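Local atomic coordinates of adenosine monophosphate-protein transferase (Bartonella henselae str. Houston-1, PDB entry 5NH2), a protein that transfers AMP from ATP onto tyrosine or threonine residues of host target proteins, acting through its fido domain in virulence. Residues A[82-85]-A[89-92]; A[91-96]-A[152-157]; A[135-140]-A[204-209]; A[142-147]-A[176-181]. All blocks are in the same frame, centred on the assembly; numbering follows the deposited sequence.

Contact 1: residues A[82-85]-A[89-92]; sequences PFTF and TTAA
The carbonyl oxygen of Ala91 takes two donors in this beta hairpin: Phe83 N reaches Ala91 O over 2.8 Å in an almost straight bond (176° at the hydrogen), while the CA-H of Pro82 makes a further contact with the same oxygen. The return bond, from Ala91 N to Phe83 O, closes an antiparallel hydrogen-bonded pair. Toward the turn, Phe85 N adds a third rung to Thr89 O at 2.9 Å, and the CA-H of Thr84 also approaches Thr89 O. Between them Thr84 and Thr90 form the non-hydrogen-bonded pair, their CA atoms 4.2 Å apart. On that face the hydroxyls are hydrogen-bonded, with OG1 of Thr84 2.9 Å from OG1 of Thr90. In both threonines OG1 lies beside the backbone N and anti to the carbonyl carbon (chi1 -65° in Thr84), which directs the two oxygens at one another. The hairpin probably corresponds to the flap that borders the active site in Fic proteins, and Phe85 probably contributes to the ATP site. The Phe85 ring has a cation-pi contact with Lys20. One of its faces carries Phe83 CE2, 3.8 Å above the plane and over the ring centre; its rim meets Ala91, with Phe85 CE2 3.7 Å from Ala91 CB.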
loop_
_atom_site.group_PDB
_atom_site.type_symbol
_atom_site.label_atom_id
_atom_site.label_comp_id
_atom_site.label_asym_id
_atom_site.label_seq_id
_atom_site.Cartn_x
_atom_site.Cartn_y
_atom_site.Cartn_z
ATOM N N PRO A 82 10.514 23.930 8.073
ATOM C CA PRO A 82 9.415 24.848 8.404
ATOM C C PRO A 82 8.637 25.243 7.161
ATOM O O PRO A 82 9.221 25.692 6.164
ATOM C CB PRO A 82 10.124 26.054 9.024
ATOM C CG PRO A 82 11.399 25.530 9.520
ATOM C CD PRO A 82 11.783 24.307 8.724
ATOM N N PHE A 83 7.313 25.098 7.231
ATOM C CA PHE A 83 6.463 25.465 6.104
ATOM C C PHE A 83 5.568 26.636 6.490
ATOM O O PHE A 83 4.904 26.598 7.527
ATOM C CB PHE A 83 5.601 24.276 5.610
ATOM C CG PHE A 83 4.614 24.653 4.509
ATOM C CD1 PHE A 83 4.952 24.523 3.169
ATOM C CD2 PHE A 83 3.358 25.167 4.814
ATOM C CE1 PHE A 83 4.055 24.910 2.157
ATOM C CE2 PHE A 83 2.463 25.538 3.798
ATOM C CZ PHE A 83 2.814 25.415 2.484
ATOM N N THR A 84 5.508 27.643 5.632
ATOM C CA THR A 84 4.712 28.830 5.902
ATOM C C THR A 84 3.472 28.849 5.017
ATOM O O THR A 84 3.578 28.962 3.791
ATOM C CB THR A 84 5.531 30.100 5.694
ATOM O OG1 THR A 84 6.580 30.140 6.660
ATOM C CG2 THR A 84 4.616 31.355 5.874
ATOM N N PHE A 85 2.306 28.776 5.649
ATOM C CA PHE A 85 1.026 28.773 4.963
ATOM C C PHE A 85 0.719 30.138 4.330
ATOM O O PHE A 85 1.203 31.188 4.763
ATOM C CB PHE A 85 -0.083 28.408 5.956
ATOM C CG PHE A 85 -0.118 26.941 6.339
ATOM C CD1 PHE A 85 -0.958 26.051 5.660
ATOM C CD2 PHE A 85 0.688 26.452 7.367
ATOM C CE1 PHE A 85 -1.012 24.690 6.005
ATOM C CE2 PHE A 85 0.652 25.095 7.713
ATOM C CZ PHE A 85 -0.207 24.213 7.032
ATOM N N THR A 89 1.093 31.672 9.027
ATOM C CA THR A 89 1.633 30.868 10.124
ATOM C C THR A 89 2.655 29.862 9.605
ATOM O O THR A 89 2.629 29.475 8.436
ATOM C CB THR A 89 0.512 30.152 10.862
ATOM O OG1 THR A 89 -0.018 29.140 10.011
ATOM C CG2 THR A 89 -0.635 31.146 11.170
ATOM N N THR A 90 3.566 29.446 10.479
ATOM C CA THR A 90 4.634 28.527 10.101
ATOM C C THR A 90 4.607 27.278 10.977
ATOM O O THR A 90 4.661 27.357 12.213
ATOM C CB THR A 90 6.005 29.215 10.166
ATOM O OG1 THR A 90 5.921 30.476 9.509
ATOM C CG2 THR A 90 7.048 28.386 9.421
ATOM N N ALA A 91 4.518 26.129 10.326
ATOM C CA ALA A 91 4.341 24.844 10.967
ATOM C C ALA A 91 5.552 23.966 10.684
ATOM O O ALA A 91 6.232 24.121 9.665
ATOM C CB ALA A 91 3.045 24.169 10.432
ATOM N N ALA A 92 5.832 23.057 11.608
ATOM C CA ALA A 92 6.738 21.929 11.394
ATOM C C ALA A 92 6.418 20.888 12.453
ATOM O O ALA A 92 5.853 21.211 13.504
ATOM C CB ALA A 92 8.209 22.325 11.478
#

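Contact 2: residues A[91-96]-A[152-157]; sequences AAMPEM and PFREGN. With MG (magnesium ion), chain C.
A bend at chi3 of Met93 (-77°), after two extended torsions, and a bend at chi2 of Arg154 (58°) bring a thioether and a guanidinium together. Met93 comes in over one face of the guanidinium: its CE sits 3.6 Å from Arg154 NE, and its SD stands 4.0 Å above the plane, displaced from the middle of the group. Met96 meets the backbone of the same loop. Its methyl CE is 3.9 Å from Phe153 O, and it also lies near Arg154 O and the arginine CD. The 152-157 loop is part of the Fic signature motif, HPFREGNGR in this protein, which leads into helix 157-171. Asn157, in the first turn of that helix, folds its amide back onto the loop. Its OD1 takes Phe153 N at 2.6 Å through an in-plane lone pair, and its ND2 gives a bond of 2.8 Å to Phe153 O, so two bonds fix the rotation of the amide. Glu155, one of the residues that bind ATP, binds magnesium through OE2 at 2.4 Å, while its backbone O accepts from His64. Across the contact itself no hydrogen bond or salt bridge forms. Arg154 NE is buried without a polar partner, so the contact probably costs some desolvation and relies on dispersion and on the polarisable sulfur over the cation.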
loop_
_atom_site.group_PDB
_atom_site.type_symbol
_atom_site.label_atom_id
_atom_site.label_comp_id
_atom_site.label_asym_id
_atom_site.label_seq_id
_atom_site.Cartn_x
_atom_site.Cartn_y
_atom_site.Cartn_z
ATOM N N ALA A 91 4.518 26.129 10.326
ATOM C CA ALA A 91 4.341 24.844 10.967
ATOM C C ALA A 91 5.552 23.966 10.684
ATOM O O ALA A 91 6.232 24.121 9.665
ATOM C CB ALA A 91 3.045 24.169 10.432
ATOM N N ALA A 92 5.832 23.057 11.608
ATOM C CA ALA A 92 6.738 21.929 11.394
ATOM C C ALA A 92 6.418 20.888 12.453
ATOM O O ALA A 92 5.853 21.211 13.504
ATOM C CB ALA A 92 8.209 22.325 11.478
ATOM N N MET A 93 6.763 19.628 12.168
ATOM C CA MET A 93 6.654 18.568 13.166
ATOM C C MET A 93 7.911 17.687 13.142
ATOM O O MET A 93 7.854 16.508 12.778
ATOM C CB MET A 93 5.375 17.755 12.944
ATOM C CG MET A 93 5.038 16.836 14.096
ATOM S SD MET A 93 3.438 15.988 13.925
ATOM C CE MET A 93 2.294 17.313 14.345
ATOM N N PRO A 94 9.058 18.238 13.584
ATOM C CA PRO A 94 10.283 17.402 13.744
ATOM C C PRO A 94 10.082 16.141 14.593
ATOM O O PRO A 94 10.755 15.126 14.368
ATOM C CB PRO A 94 11.288 18.375 14.415
ATOM C CG PRO A 94 10.416 19.318 15.235
ATOM C CD PRO A 94 9.213 19.552 14.227
ATOM N N GLU A 95 9.143 16.142 15.524
ATOM C CA GLU A 95 8.847 14.938 16.286
ATOM C C GLU A 95 7.351 14.681 16.170
ATOM O O GLU A 95 6.536 15.551 16.508
ATOM C CB GLU A 95 9.290 15.066 17.773
ATOM C CG GLU A 95 9.024 13.797 18.581
ATOM C CD GLU A 95 9.292 13.887 20.078
ATOM O OE1 GLU A 95 8.757 13.035 20.862
ATOM O OE2 GLU A 95 10.063 14.782 20.482
ATOM N N MET A 96 6.980 13.516 15.663
ATOM C CA MET A 96 5.564 13.154 15.551
ATOM C C MET A 96 5.329 11.964 16.473
ATOM O O MET A 96 5.663 10.824 16.127
ATOM C CB MET A 96 5.197 12.835 14.098
ATOM C CG MET A 96 3.967 11.930 13.898
ATOM S SD MET A 96 3.368 11.954 12.151
ATOM C CE MET A 96 4.223 13.413 11.581
ATOM N N PRO A 152 8.642 10.578 6.754
ATOM C CA PRO A 152 9.094 11.973 6.691
ATOM C C PRO A 152 8.009 13.001 6.424
ATOM O O PRO A 152 8.357 14.194 6.445
ATOM C CB PRO A 152 10.132 11.977 5.541
ATOM C CG PRO A 152 9.650 10.905 4.588
ATOM C CD PRO A 152 8.975 9.815 5.520
ATOM N N PHE A 153 6.773 12.616 6.046
ATOM C CA PHE A 153 5.732 13.601 5.738
ATOM C C PHE A 153 4.783 13.793 6.918
ATOM O O PHE A 153 4.652 12.928 7.784
ATOM C CB PHE A 153 4.914 13.241 4.478
ATOM C CG PHE A 153 5.754 13.111 3.243
ATOM C CD1 PHE A 153 6.107 14.234 2.518
ATOM C CD2 PHE A 153 6.231 11.863 2.837
ATOM C CE1 PHE A 153 6.907 14.133 1.395
ATOM C CE2 PHE A 153 7.050 11.747 1.714
ATOM C CZ PHE A 153 7.393 12.876 0.982
ATOM N N ARG A 154 4.184 14.988 6.976
ATOM C CA ARG A 154 3.159 15.276 7.974
ATOM C C ARG A 154 1.970 14.320 7.871
ATOM O O ARG A 154 1.416 13.904 8.901
ATOM C CB ARG A 154 2.699 16.729 7.839
ATOM C CG ARG A 154 1.529 17.046 8.719
ATOM C CD ARG A 154 1.871 16.771 10.166
ATOM N NE ARG A 154 0.805 17.164 11.083
ATOM C CZ ARG A 154 -0.161 16.345 11.490
ATOM N NH1 ARG A 154 -0.202 15.095 11.047
ATOM N NH2 ARG A 154 -1.091 16.773 12.341
ATOM N N GLU A 155 1.537 13.996 6.640
ATOM C CA GLU A 155 0.478 13.021 6.375
ATOM C C GLU A 155 0.646 12.451 4.950
ATOM O O GLU A 155 1.264 13.084 4.082
ATOM C CB GLU A 155 -0.895 13.672 6.577
ATOM C CG GLU A 155 -2.103 12.771 6.297
ATOM C CD GLU A 155 -2.482 11.872 7.463
ATOM O OE1 GLU A 155 -2.697 12.409 8.577
ATOM O OE2 GLU A 155 -2.572 10.634 7.252
ATOM N N GLY A 156 0.099 11.236 4.724
ATOM C CA GLY A 156 0.260 10.524 3.473
ATOM C C GLY A 156 1.542 9.692 3.303
ATOM O O GLY A 156 1.967 9.443 2.154
ATOM N N ASN A 157 2.153 9.224 4.400
ATOM C CA ASN A 157 3.428 8.492 4.302
ATOM C C ASN A 157 3.258 7.092 3.707
ATOM O O ASN A 157 4.011 6.682 2.802
ATOM C CB ASN A 157 4.087 8.419 5.683
ATOM C CG ASN A 157 4.504 9.794 6.181
ATOM O OD1 ASN A 157 5.549 10.307 5.765
ATOM N ND2 ASN A 157 3.650 10.429 7.019
HETATM MG MG MG C . -2.248 8.767 5.732
#

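Contact 3: residues A[135-140]-A[204-209]; sequences EFNSEA and HLFEDI
Phe206 gives up the most surface here, followed by Asn137 and then Ala140, and these three carry the crossing of helix 133-150 over helix 200-208. The axes of the short helical segments approach to 10.3 Å and run 138° apart, closer to antiparallel than perpendicular. Phe206 points into the gap from one helix; Asn137 and Ala140, one turn apart, face it from the other. The methyl CB of Ala140 rests 3.8 Å from Phe206 CE2. Beside it the carboxamide of Asn137 is turned almost at right angles to the ring, 82° between the planes, and presents OD1 to the ring edge, 4.1 Å from Phe206 CD2. With CG placed beside its backbone N (chi1 -74°), Asn137 also brings ND2 to 3.6 Å from Phe206 O. That is a polar approach and not a hydrogen bond; both atoms instead bond to the hydroxyl of Ser210, which thus links the two helices just past the end of helix 200-208. Glu207, at the margin of the contact, forms a salt bridge with Arg133 at the start of the opposing helix. Around this crossing, Phe206 also packs edge-to-face with Phe144 of helix 133-150, Leu205 touches helix 183-196, Asp208 packs on helix 212-227, and Asp208 and His204 make hydrogen bonds to the backbone of Val239 in strand 237-239.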
loop_
_atom_site.group_PDB
_atom_site.type_symbol
_atom_site.label_atom_id
_atom_site.label_comp_id
_atom_site.label_asym_id
_atom_site.label_seq_id
_atom_site.Cartn_x
_atom_site.Cartn_y
_atom_site.Cartn_z
ATOM N N GLU A 135 17.168 -11.127 -4.899
ATOM C CA GLU A 135 18.123 -10.050 -4.622
ATOM C C GLU A 135 17.417 -8.698 -4.440
ATOM O O GLU A 135 17.587 -8.016 -3.412
ATOM C CB GLU A 135 19.147 -9.983 -5.762
ATOM C CG GLU A 135 19.902 -11.266 -5.991
ATOM C CD GLU A 135 20.800 -11.249 -7.262
ATOM O OE1 GLU A 135 20.504 -10.480 -8.216
ATOM O OE2 GLU A 135 21.803 -12.017 -7.307
ATOM N N PHE A 136 16.633 -8.291 -5.449
ATOM C CA PHE A 136 15.870 -7.059 -5.367
ATOM C C PHE A 136 15.080 -7.007 -4.068
ATOM O O PHE A 136 15.166 -6.020 -3.342
ATOM C CB PHE A 136 14.935 -6.897 -6.564
ATOM C CG PHE A 136 14.024 -5.686 -6.463
ATOM C CD1 PHE A 136 14.443 -4.443 -6.900
ATOM C CD2 PHE A 136 12.739 -5.806 -5.921
ATOM C CE1 PHE A 136 13.611 -3.334 -6.775
ATOM C CE2 PHE A 136 11.883 -4.700 -5.809
ATOM C CZ PHE A 136 12.323 -3.455 -6.235
ATOM N N ASN A 137 14.338 -8.072 -3.733
ATOM C CA ASN A 137 13.522 -8.023 -2.520
ATOM C C ASN A 137 14.388 -7.834 -1.257
ATOM O O ASN A 137 14.045 -7.029 -0.381
ATOM C CB ASN A 137 12.645 -9.273 -2.393
ATOM C CG ASN A 137 11.419 -9.285 -3.398
ATOM O OD1 ASN A 137 11.111 -8.282 -4.050
ATOM N ND2 ASN A 137 10.736 -10.452 -3.501
ATOM N N SER A 138 15.538 -8.518 -1.160
ATOM C CA SER A 138 16.329 -8.355 0.059
ATOM C C SER A 138 16.806 -6.922 0.205
ATOM O O SER A 138 16.705 -6.342 1.299
ATOM C CB SER A 138 17.507 -9.329 0.098
ATOM O OG SER A 138 18.457 -9.041 -0.909
ATOM N N GLU A 139 17.266 -6.308 -0.897
ATOM C CA GLU A 139 17.631 -4.884 -0.853
ATOM C C GLU A 139 16.420 -3.978 -0.534
ATOM O O GLU A 139 16.441 -3.139 0.400
ATOM C CB GLU A 139 18.274 -4.500 -2.191
ATOM C CG GLU A 139 19.607 -5.157 -2.436
ATOM C CD GLU A 139 20.747 -4.609 -1.563
ATOM O OE1 GLU A 139 21.752 -5.323 -1.440
ATOM O OE2 GLU A 139 20.675 -3.482 -1.011
ATOM N N ALA A 140 15.352 -4.130 -1.320
ATOM C CA ALA A 140 14.157 -3.319 -1.153
ATOM C C ALA A 140 13.662 -3.332 0.291
ATOM O O ALA A 140 13.244 -2.297 0.811
ATOM C CB ALA A 140 13.077 -3.831 -2.096
ATOM N N HIS A 204 8.403 -12.591 3.933
ATOM C CA HIS A 204 7.299 -13.425 3.441
ATOM C C HIS A 204 6.238 -12.575 2.726
ATOM O O HIS A 204 5.763 -12.937 1.626
ATOM C CB HIS A 204 6.708 -14.206 4.623
ATOM C CG HIS A 204 5.569 -15.115 4.265
ATOM N ND1 HIS A 204 4.695 -15.621 5.210
ATOM C CD2 HIS A 204 5.163 -15.622 3.072
ATOM C CE1 HIS A 204 3.792 -16.388 4.615
ATOM N NE2 HIS A 204 4.051 -16.400 3.317
ATOM N N LEU A 205 5.927 -11.402 3.306
ATOM C CA LEU A 205 5.101 -10.403 2.640
ATOM C C LEU A 205 5.616 -10.090 1.227
ATOM O O LEU A 205 4.862 -10.232 0.252
ATOM C CB LEU A 205 5.036 -9.129 3.497
ATOM C CG LEU A 205 3.977 -8.069 3.125
ATOM C CD1 LEU A 205 3.588 -7.256 4.344
ATOM C CD2 LEU A 205 4.455 -7.139 2.080
ATOM N N PHE A 206 6.888 -9.635 1.100
ATOM C CA PHE A 206 7.449 -9.281 -0.224
ATOM C C PHE A 206 7.461 -10.484 -1.180
ATOM O O PHE A 206 7.309 -10.308 -2.403
ATOM C CB PHE A 206 8.887 -8.710 -0.102
ATOM C CG PHE A 206 8.964 -7.180 0.130
ATOM C CD1 PHE A 206 8.354 -6.569 1.257
ATOM C CD2 PHE A 206 9.706 -6.370 -0.735
ATOM C CE1 PHE A 206 8.455 -5.188 1.472
ATOM C CE2 PHE A 206 9.807 -4.962 -0.549
ATOM C CZ PHE A 206 9.181 -4.375 0.540
ATOM N N GLU A 207 7.620 -11.719 -0.643
ATOM C CA GLU A 207 7.601 -12.901 -1.513
ATOM C C GLU A 207 6.199 -13.152 -2.115
ATOM O O GLU A 207 6.067 -13.373 -3.329
ATOM C CB GLU A 207 8.104 -14.130 -0.748
ATOM C CG GLU A 207 7.701 -15.474 -1.376
ATOM C CD GLU A 207 8.547 -15.888 -2.590
ATOM O OE1 GLU A 207 9.575 -15.215 -2.923
ATOM O OE2 GLU A 207 8.154 -16.901 -3.233
ATOM N N ASP A 208 5.152 -13.101 -1.286
ATOM C CA ASP A 208 3.793 -13.372 -1.756
ATOM C C ASP A 208 3.341 -12.406 -2.856
ATOM O O ASP A 208 2.543 -12.791 -3.729
ATOM C CB ASP A 208 2.819 -13.301 -0.568
ATOM C CG ASP A 208 2.873 -14.546 0.290
ATOM O OD1 ASP A 208 3.696 -15.446 -0.021
ATOM O OD2 ASP A 208 2.109 -14.634 1.274
ATOM N N ILE A 209 3.777 -11.141 -2.796
ATOM C CA ILE A 209 3.304 -10.105 -3.726
ATOM C C ILE A 209 4.288 -9.826 -4.878
ATOM O O ILE A 209 4.072 -8.880 -5.650
ATOM C CB ILE A 209 2.960 -8.823 -2.975
ATOM C CG1 ILE A 209 4.261 -8.179 -2.492
ATOM C CG2 ILE A 209 2.082 -9.178 -1.774
ATOM C CD1 ILE A 209 4.020 -6.825 -1.857
#

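Contact 4: residues A[142-147]-A[176-181]; sequences ELFNSL and LNFSLI
Phe144 stands in regular helix, within 133-150, whereas Phe178 opens a short 3-10 turn, 178-180, in the loop between helices 157-171 and 183-196. The two backbones stay well apart, their nearest CA atoms, those of Phe144 and Leu176, being 12.0 Å from each other, so the gap is spanned by two aromatic side chains. The rings reach toward each other across it and meet at Phe144 CE1 and Phe178 CZ, 3.8 Å apart. Their planes are nearly parallel, at 13°, but offset so strongly, with centroids 5.9 Å apart, that little of one ring lies over the other. Phe144 reaches out because its CG is anti to the backbone N (chi1 -177°). Phe178 is held at the head of a turn in which Ile181 N bonds to Phe178 O at 3.0 Å and Ser179 OG donates to Asn177 OD1, also at 3.0 Å. Phe165 of helix 157-171 adds an edge-to-face partner to Phe144. The pair belongs to the buried aromatic core of the mainly helical Fic fold, next to the probable ATP-binding residue Arg162, whose side chain is about 4 Å from that of Phe178.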
loop_
_atom_site.group_PDB
_atom_site.type_symbol
_atom_site.label_atom_id
_atom_site.label_comp_id
_atom_site.label_asym_id
_atom_site.label_seq_id
_atom_site.Cartn_x
_atom_site.Cartn_y
_atom_site.Cartn_z
ATOM N N GLU A 142 15.281 -3.646 3.257
ATOM C CA GLU A 142 16.057 -2.697 4.055
ATOM C C GLU A 142 15.632 -1.249 3.803
ATOM O O GLU A 142 15.373 -0.502 4.763
ATOM C CB GLU A 142 17.564 -2.880 3.795
ATOM C CG GLU A 142 18.086 -4.249 4.202
ATOM C CD GLU A 142 19.590 -4.388 3.974
ATOM O OE1 GLU A 142 20.048 -5.545 3.839
ATOM O OE2 GLU A 142 20.301 -3.350 3.941
ATOM N N LEU A 143 15.550 -0.822 2.520
ATOM C CA LEU A 143 15.052 0.554 2.266
ATOM C C LEU A 143 13.603 0.770 2.738
ATOM O O LEU A 143 13.243 1.862 3.196
ATOM C CB LEU A 143 15.170 0.916 0.789
ATOM C CG LEU A 143 16.656 0.895 0.427
ATOM C CD1 LEU A 143 16.763 0.855 -1.027
ATOM C CD2 LEU A 143 17.328 2.131 0.960
ATOM N N PHE A 144 12.757 -0.250 2.645
ATOM C CA PHE A 144 11.365 -0.063 3.017
ATOM C C PHE A 144 11.219 0.064 4.540
ATOM O O PHE A 144 10.474 0.923 5.025
ATOM C CB PHE A 144 10.542 -1.229 2.455
ATOM C CG PHE A 144 9.009 -1.140 2.708
ATOM C CD1 PHE A 144 8.158 -0.671 1.732
ATOM C CD2 PHE A 144 8.457 -1.622 3.874
ATOM C CE1 PHE A 144 6.749 -0.617 1.919
ATOM C CE2 PHE A 144 7.074 -1.566 4.082
ATOM C CZ PHE A 144 6.215 -1.063 3.091
ATOM N N ASN A 145 11.948 -0.757 5.307
ATOM C CA ASN A 145 11.921 -0.642 6.763
ATOM C C ASN A 145 12.440 0.721 7.190
ATOM O O ASN A 145 11.835 1.392 8.050
ATOM C CB ASN A 145 12.767 -1.742 7.422
ATOM C CG ASN A 145 12.217 -3.145 7.198
ATOM O OD1 ASN A 145 11.060 -3.309 6.784
ATOM N ND2 ASN A 145 13.056 -4.175 7.455
ATOM N N SER A 146 13.538 1.166 6.574
ATOM C CA SER A 146 14.083 2.476 6.935
ATOM C C SER A 146 13.092 3.617 6.632
ATOM O O SER A 146 12.852 4.496 7.478
ATOM C CB SER A 146 15.409 2.715 6.218
ATOM O OG SER A 146 15.692 4.096 6.242
ATOM N N LEU A 147 12.513 3.630 5.424
ATOM C CA LEU A 147 11.502 4.653 5.127
ATOM C C LEU A 147 10.300 4.552 6.058
ATOM O O LEU A 147 9.653 5.567 6.339
ATOM C CB LEU A 147 11.013 4.542 3.680
ATOM C CG LEU A 147 10.234 5.722 3.112
ATOM C CD1 LEU A 147 11.097 6.981 3.217
ATOM C CD2 LEU A 147 9.862 5.452 1.661
ATOM N N LEU A 176 5.725 -5.479 -7.081
ATOM C CA LEU A 176 5.292 -5.567 -5.694
ATOM C C LEU A 176 3.801 -5.247 -5.707
ATOM O O LEU A 176 3.408 -4.108 -5.990
ATOM C CB LEU A 176 6.082 -4.577 -4.810
ATOM C CG LEU A 176 7.532 -4.992 -4.601
ATOM C CD1 LEU A 176 8.359 -3.931 -3.826
ATOM C CD2 LEU A 176 7.642 -6.358 -3.878
ATOM N N ASN A 177 2.956 -6.222 -5.391
ATOM C CA ASN A 177 1.521 -5.981 -5.546
ATOM C C ASN A 177 0.902 -5.827 -4.161
ATOM O O ASN A 177 0.411 -6.801 -3.576
ATOM C CB ASN A 177 0.858 -7.104 -6.352
ATOM C CG ASN A 177 -0.526 -6.712 -6.848
ATOM O OD1 ASN A 177 -1.206 -5.878 -6.217
ATOM N ND2 ASN A 177 -0.955 -7.298 -7.963
ATOM N N PHE A 178 0.792 -4.566 -3.721
ATOM C CA PHE A 178 0.407 -4.267 -2.351
ATOM C C PHE A 178 -1.082 -4.411 -2.147
ATOM O O PHE A 178 -1.536 -4.564 -1.003
ATOM C CB PHE A 178 0.859 -2.857 -1.953
ATOM C CG PHE A 178 2.293 -2.795 -1.535
ATOM C CD1 PHE A 178 2.689 -3.290 -0.286
ATOM C CD2 PHE A 178 3.244 -2.265 -2.379
ATOM C CE1 PHE A 178 3.999 -3.235 0.126
ATOM C CE2 PHE A 178 4.574 -2.232 -1.991
ATOM C CZ PHE A 178 4.957 -2.716 -0.731
ATOM N N SER A 179 -1.847 -4.403 -3.233
ATOM C CA SER A 179 -3.273 -4.587 -3.091
ATOM C C SER A 179 -3.618 -5.990 -2.614
ATOM O O SER A 179 -4.784 -6.259 -2.305
ATOM C CB SER A 179 -3.967 -4.234 -4.419
ATOM O OG SER A 179 -4.002 -5.355 -5.265
ATOM N N LEU A 180 -2.650 -6.893 -2.542
ATOM C CA LEU A 180 -2.920 -8.245 -2.074
ATOM C C LEU A 180 -2.667 -8.397 -0.576
ATOM O O LEU A 180 -2.851 -9.508 -0.041
ATOM C CB LEU A 180 -2.073 -9.252 -2.856
ATOM C CG LEU A 180 -2.241 -9.178 -4.376
ATOM C CD1 LEU A 180 -1.568 -10.386 -5.025
ATOM C CD2 LEU A 180 -3.701 -9.099 -4.812
ATOM N N ILE A 181 -2.272 -7.305 0.092
ATOM C CA ILE A 181 -1.847 -7.298 1.503
ATOM C C ILE A 181 -2.938 -6.635 2.326
ATOM O O ILE A 181 -3.278 -5.484 2.049
ATOM C CB ILE A 181 -0.531 -6.519 1.679
ATOM C CG1 ILE A 181 0.616 -7.258 0.985
ATOM C CG2 ILE A 181 -0.243 -6.220 3.184
ATOM C CD1 ILE A 181 0.689 -8.704 1.381
#

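In the fold
Along the chain contacts 1 and 2 follow on directly, sharing Ala91 and Ala92, with centres 12 Å apart: the hairpin runs into the loop that meets the 152-157 loop. Contacts 3 and 4 both draw on helix 133-150, their centres 8 Å apart, and 142-147 and 176-181 fall between the segments of contact 3 in sequence. They also touch, as where Phe206 CE2 packs on Leu176 CD1. Contact 2 touches contact 4 where Pro152 packs on Leu147, with centres 20 Å apart. All four belong to the Fido domain region; contacts 1 and 3, 38 Å apart, occupy opposite sides of the chain's centre, so the set spans the domain from the active-site loops, through helix 133-150, to the packing of helix 200-208.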